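Long-range contact in fervidolysin (Fervidobacterium pennivorans, PDB 1R6V), which degrades keratin into peptides as a subtilisin-like serine protease, allowing its bacterium to grow on native feathers: residues Asn460-Arg472 with Tyr479-Pro491. The protein carries 1 engineered substitution. Residues are numbered along the deposited sequence; the frame is centred on the assembly and turned at random.
Sequences NFGVPTVFVSMMR and YAKTGPDGIARFP
With chi1 at 60°, the OG1 of Thr482 sits between its own backbone N and carbonyl carbon and is turned onto the 460-472 chain, while chi1 of -55°, which puts CG of Met470 anti to its carbonyl carbon, and an extended chi2 lay the sulfur over the face of the Phe490 ring. Two bonds grip the threonine hydroxyl: OG1 donates to a lone pair of Val463 O, 2.6 Å away, and accepts from Val466 N at 2.8 Å, nearly straight at 163°. The backbone of Thr482 adds two more, its O taking Thr465 N from above the carbonyl plane and its N giving to Val466 O. Beyond this point the strands pair as an antiparallel hairpin, in which Val468 and Ala480 exchange both backbone bonds. On one side of it Val468 sets CG2 against Ala488 CB (3.8 Å) and CG1 against Phe490 CZ (3.8 Å), and Met470 SD lies 3.5 Å from the Phe490 ring centroid, a Met-aromatic contact; Val452 and Phe450 of strand 446-455 join them between the two sheets of this Ig-like domain. On the other, Tyr479 OH meets the Phe467 ring edge. One buried hydroxyl, both donor and acceptor, thus satisfies backbone groups where the chain turns away from regular pairing, and packing of Val468 on Ala488 and Phe490, with the Met470 sulfur over the ring face, joins the two sheets.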
loop_
_atom_site.group_PDB
_atom_site.type_symbol
_atom_site.label_atom_id
_atom_site.label_comp_id
_atom_site.label_asym_id
_atom_site.label_seq_id
_atom_site.Cartn_x
_atom_site.Cartn_y
_atom_site.Cartn_z
ATOM N N ASN A 460 9.033 -20.574 -14.633
ATOM C CA ASN A 460 9.745 -21.172 -13.520
ATOM C C ASN A 460 9.912 -20.219 -12.333
ATOM O O ASN A 460 9.865 -20.646 -11.187
ATOM C CB ASN A 460 11.118 -21.669 -13.981
ATOM C CG ASN A 460 11.017 -22.808 -14.977
ATOM O OD1 ASN A 460 10.259 -23.754 -14.771
ATOM N ND2 ASN A 460 11.790 -22.728 -16.056
ATOM N N PHE A 461 10.092 -18.931 -12.604
ATOM C CA PHE A 461 10.274 -17.966 -11.532
ATOM C C PHE A 461 9.349 -16.766 -11.647
ATOM O O PHE A 461 9.137 -16.241 -12.733
ATOM C CB PHE A 461 11.720 -17.459 -11.512
ATOM C CG PHE A 461 12.725 -18.490 -11.081
ATOM C CD1 PHE A 461 13.369 -19.293 -12.018
ATOM C CD2 PHE A 461 13.025 -18.656 -9.733
ATOM C CE1 PHE A 461 14.301 -20.246 -11.614
ATOM C CE2 PHE A 461 13.956 -19.608 -9.319
ATOM C CZ PHE A 461 14.595 -20.404 -10.262
ATOM N N GLY A 462 8.796 -16.331 -10.517
ATOM C CA GLY A 462 7.944 -15.159 -10.549
ATOM C C GLY A 462 8.806 -13.908 -10.686
ATOM O O GLY A 462 9.929 -13.858 -10.171
ATOM N N VAL A 463 8.288 -12.887 -11.360
ATOM C CA VAL A 463 9.025 -11.639 -11.560
ATOM C C VAL A 463 8.489 -10.594 -10.585
ATOM O O VAL A 463 7.319 -10.206 -10.640
ATOM C CB VAL A 463 8.857 -11.098 -13.007
ATOM C CG1 VAL A 463 9.779 -9.922 -13.233
ATOM C CG2 VAL A 463 9.123 -12.199 -14.017
ATOM N N PRO A 464 9.344 -10.121 -9.675
ATOM C CA PRO A 464 8.934 -9.121 -8.689
ATOM C C PRO A 464 8.965 -7.666 -9.148
ATOM O O PRO A 464 9.745 -7.286 -10.022
ATOM C CB PRO A 464 9.895 -9.379 -7.529
ATOM C CG PRO A 464 11.150 -9.776 -8.231
ATOM C CD PRO A 464 10.683 -10.662 -9.368
ATOM N N THR A 465 8.105 -6.868 -8.519
ATOM C CA THR A 465 7.971 -5.434 -8.771
ATOM C C THR A 465 7.472 -5.058 -10.161
ATOM O O THR A 465 7.796 -3.990 -10.684
ATOM C CB THR A 465 9.290 -4.651 -8.475
ATOM O OG1 THR A 465 10.235 -4.845 -9.535
ATOM C CG2 THR A 465 9.903 -5.128 -7.160
ATOM N N VAL A 466 6.697 -5.950 -10.762
ATOM C CA VAL A 466 6.104 -5.672 -12.064
ATOM C C VAL A 466 4.807 -4.929 -11.744
ATOM O O VAL A 466 4.051 -5.333 -10.848
ATOM C CB VAL A 466 5.805 -6.982 -12.817
ATOM C CG1 VAL A 466 4.935 -6.700 -14.047
ATOM C CG2 VAL A 466 7.121 -7.631 -13.251
ATOM N N PHE A 467 4.558 -3.830 -12.447
ATOM C CA PHE A 467 3.351 -3.047 -12.213
ATOM C C PHE A 467 2.199 -3.690 -12.969
ATOM O O PHE A 467 2.371 -4.158 -14.092
ATOM C CB PHE A 467 3.531 -1.608 -12.708
ATOM C CG PHE A 467 4.971 -1.159 -12.781
ATOM C CD1 PHE A 467 5.781 -1.515 -13.867
ATOM C CD2 PHE A 467 5.513 -0.363 -11.777
ATOM C CE1 PHE A 467 7.116 -1.080 -13.946
ATOM C CE2 PHE A 467 6.839 0.077 -11.842
ATOM C CZ PHE A 467 7.641 -0.281 -12.930
ATOM N N VAL A 468 1.028 -3.735 -12.340
ATOM C CA VAL A 468 -0.144 -4.310 -12.989
ATOM C C VAL A 468 -1.254 -3.291 -12.842
ATOM O O VAL A 468 -1.691 -2.960 -11.733
ATOM C CB VAL A 468 -0.565 -5.651 -12.351
ATOM C CG1 VAL A 468 -1.827 -6.191 -13.049
ATOM C CG2 VAL A 468 0.558 -6.666 -12.483
ATOM N N SER A 469 -1.705 -2.795 -13.985
ATOM C CA SER A 469 -2.727 -1.769 -14.033
ATOM C C SER A 469 -3.985 -2.310 -14.701
ATOM O O SER A 469 -3.920 -2.777 -15.832
ATOM C CB SER A 469 -2.162 -0.591 -14.835
ATOM O OG SER A 469 -3.025 0.521 -14.830
ATOM N N MET A 470 -5.118 -2.274 -13.999
ATOM C CA MET A 470 -6.381 -2.759 -14.575
ATOM C C MET A 470 -7.176 -1.506 -14.899
ATOM O O MET A 470 -7.666 -0.830 -14.006
ATOM C CB MET A 470 -7.134 -3.644 -13.570
ATOM C CG MET A 470 -6.306 -4.825 -13.050
ATOM S SD MET A 470 -7.149 -5.888 -11.821
ATOM C CE MET A 470 -8.591 -6.561 -12.888
ATOM N N MET A 471 -7.289 -1.203 -16.187
ATOM C CA MET A 471 -7.956 0.008 -16.626
ATOM C C MET A 471 -9.236 -0.262 -17.404
ATOM O O MET A 471 -9.420 -1.341 -17.968
ATOM C CB MET A 471 -6.989 0.809 -17.505
ATOM C CG MET A 471 -5.559 0.863 -16.959
ATOM S SD MET A 471 -4.387 1.853 -17.994
ATOM C CE MET A 471 -4.647 3.434 -17.230
ATOM N N ARG A 472 -10.108 0.730 -17.418
ATOM C CA ARG A 472 -11.370 0.643 -18.151
ATOM C C ARG A 472 -11.924 2.049 -18.307
ATOM O O ARG A 472 -11.573 2.945 -17.546
ATOM C CB ARG A 472 -12.359 -0.257 -17.416
ATOM C CG ARG A 472 -12.424 -0.016 -15.927
ATOM C CD ARG A 472 -13.425 -0.951 -15.285
ATOM N NE ARG A 472 -13.450 -0.804 -13.837
ATOM C CZ ARG A 472 -14.343 -1.387 -13.051
ATOM N NH1 ARG A 472 -15.290 -2.153 -13.580
ATOM N NH2 ARG A 472 -14.282 -1.210 -11.740
ATOM N N TYR A 479 -4.656 -1.034 -9.194
ATOM C CA TYR A 479 -3.217 -1.093 -9.398
ATOM C C TYR A 479 -2.559 -1.888 -8.282
ATOM O O TYR A 479 -2.989 -1.822 -7.136
ATOM C CB TYR A 479 -2.650 0.332 -9.427
ATOM C CG TYR A 479 -1.132 0.421 -9.444
ATOM C CD1 TYR A 479 -0.394 0.376 -8.256
ATOM C CD2 TYR A 479 -0.439 0.555 -10.642
ATOM C CE1 TYR A 479 1.004 0.463 -8.269
ATOM C CE2 TYR A 479 0.960 0.644 -10.665
ATOM C CZ TYR A 479 1.671 0.596 -9.478
ATOM O OH TYR A 479 3.049 0.674 -9.512
ATOM N N ALA A 480 -1.529 -2.648 -8.627
ATOM C CA ALA A 480 -0.773 -3.420 -7.644
ATOM C C ALA A 480 0.563 -3.817 -8.249
ATOM O O ALA A 480 0.721 -3.877 -9.465
ATOM C CB ALA A 480 -1.535 -4.669 -7.225
ATOM N N LYS A 481 1.529 -4.096 -7.392
ATOM C CA LYS A 481 2.847 -4.500 -7.860
ATOM C C LYS A 481 3.069 -5.967 -7.505
ATOM O O LYS A 481 2.671 -6.414 -6.429
ATOM C CB LYS A 481 3.894 -3.629 -7.182
ATOM C CG LYS A 481 3.651 -2.151 -7.418
ATOM C CD LYS A 481 4.623 -1.273 -6.651
ATOM C CE LYS A 481 5.934 -1.122 -7.388
ATOM N NZ LYS A 481 6.824 -0.149 -6.683
ATOM N N THR A 482 3.710 -6.724 -8.387
ATOM C CA THR A 482 3.931 -8.130 -8.075
ATOM C C THR A 482 4.922 -8.277 -6.931
ATOM O O THR A 482 5.857 -7.488 -6.802
ATOM C CB THR A 482 4.447 -8.940 -9.294
ATOM O OG1 THR A 482 5.697 -8.398 -9.739
ATOM C CG2 THR A 482 3.425 -8.902 -10.447
ATOM N N GLY A 483 4.697 -9.288 -6.098
ATOM C CA GLY A 483 5.588 -9.545 -4.979
ATOM C C GLY A 483 6.705 -10.483 -5.406
ATOM O O GLY A 483 6.860 -10.767 -6.602
ATOM N N PRO A 484 7.495 -11.000 -4.454
ATOM C CA PRO A 484 8.597 -11.909 -4.784
ATOM C C PRO A 484 8.219 -13.143 -5.595
ATOM O O PRO A 484 9.065 -13.719 -6.287
ATOM C CB PRO A 484 9.165 -12.276 -3.415
ATOM C CG PRO A 484 7.969 -12.189 -2.514
ATOM C CD PRO A 484 7.311 -10.908 -2.992
ATOM N N ASP A 485 6.966 -13.575 -5.500
ATOM C CA ASP A 485 6.549 -14.750 -6.255
ATOM C C ASP A 485 5.858 -14.386 -7.560
ATOM O O ASP A 485 5.240 -15.235 -8.195
ATOM C CB ASP A 485 5.637 -15.647 -5.418
ATOM C CG ASP A 485 6.314 -16.143 -4.146
ATOM O OD1 ASP A 485 7.531 -16.450 -4.180
ATOM O OD2 ASP A 485 5.623 -16.238 -3.108
ATOM N N GLY A 486 5.965 -13.116 -7.948
ATOM C CA GLY A 486 5.377 -12.660 -9.196
ATOM C C GLY A 486 3.876 -12.444 -9.172
ATOM O O GLY A 486 3.251 -12.200 -10.206
ATOM N N ILE A 487 3.289 -12.503 -7.991
ATOM C CA ILE A 487 1.847 -12.337 -7.907
ATOM C C ILE A 487 1.391 -10.956 -7.467
ATOM O O ILE A 487 1.912 -10.397 -6.506
ATOM C CB ILE A 487 1.247 -13.397 -6.956
ATOM C CG1 ILE A 487 1.600 -14.795 -7.474
ATOM C CG2 ILE A 487 -0.272 -13.215 -6.851
ATOM C CD1 ILE A 487 1.398 -15.907 -6.468
ATOM N N ALA A 488 0.424 -10.398 -8.196
ATOM C CA ALA A 488 -0.167 -9.111 -7.843
ATOM C C ALA A 488 -1.590 -9.555 -7.509
ATOM O O ALA A 488 -2.276 -10.134 -8.358
ATOM C CB ALA A 488 -0.169 -8.151 -9.037
ATOM N N ARG A 489 -2.017 -9.303 -6.276
ATOM C CA ARG A 489 -3.332 -9.731 -5.811
ATOM C C ARG A 489 -4.308 -8.586 -5.745
ATOM O O ARG A 489 -3.975 -7.507 -5.255
ATOM C CB ARG A 489 -3.239 -10.349 -4.406
ATOM C CG ARG A 489 -2.178 -11.417 -4.233
ATOM C CD ARG A 489 -2.162 -11.924 -2.789
ATOM N NE ARG A 489 -3.309 -12.782 -2.497
ATOM C CZ ARG A 489 -3.431 -13.541 -1.409
ATOM N NH1 ARG A 489 -2.473 -13.556 -0.486
ATOM N NH2 ARG A 489 -4.509 -14.300 -1.248
ATOM N N PHE A 490 -5.531 -8.846 -6.210
ATOM C CA PHE A 490 -6.591 -7.844 -6.213
ATOM C C PHE A 490 -7.808 -8.389 -5.468
ATOM O O PHE A 490 -8.676 -8.996 -6.078
ATOM C CB PHE A 490 -6.987 -7.516 -7.660
ATOM C CG PHE A 490 -5.880 -6.869 -8.448
ATOM C CD1 PHE A 490 -4.894 -7.637 -9.059
ATOM C CD2 PHE A 490 -5.816 -5.487 -8.551
ATOM C CE1 PHE A 490 -3.851 -7.034 -9.764
ATOM C CE2 PHE A 490 -4.780 -4.870 -9.250
ATOM C CZ PHE A 490 -3.797 -5.646 -9.856
ATOM N N PRO A 491 -7.903 -8.142 -4.155
ATOM C CA PRO A 491 -9.054 -8.656 -3.410
ATOM C C PRO A 491 -10.312 -7.822 -3.492
ATOM O O PRO A 491 -10.266 -6.590 -3.521
ATOM C CB PRO A 491 -8.537 -8.744 -1.977
ATOM C CG PRO A 491 -7.532 -7.632 -1.902
ATOM C CD PRO A 491 -6.874 -7.580 -3.260
#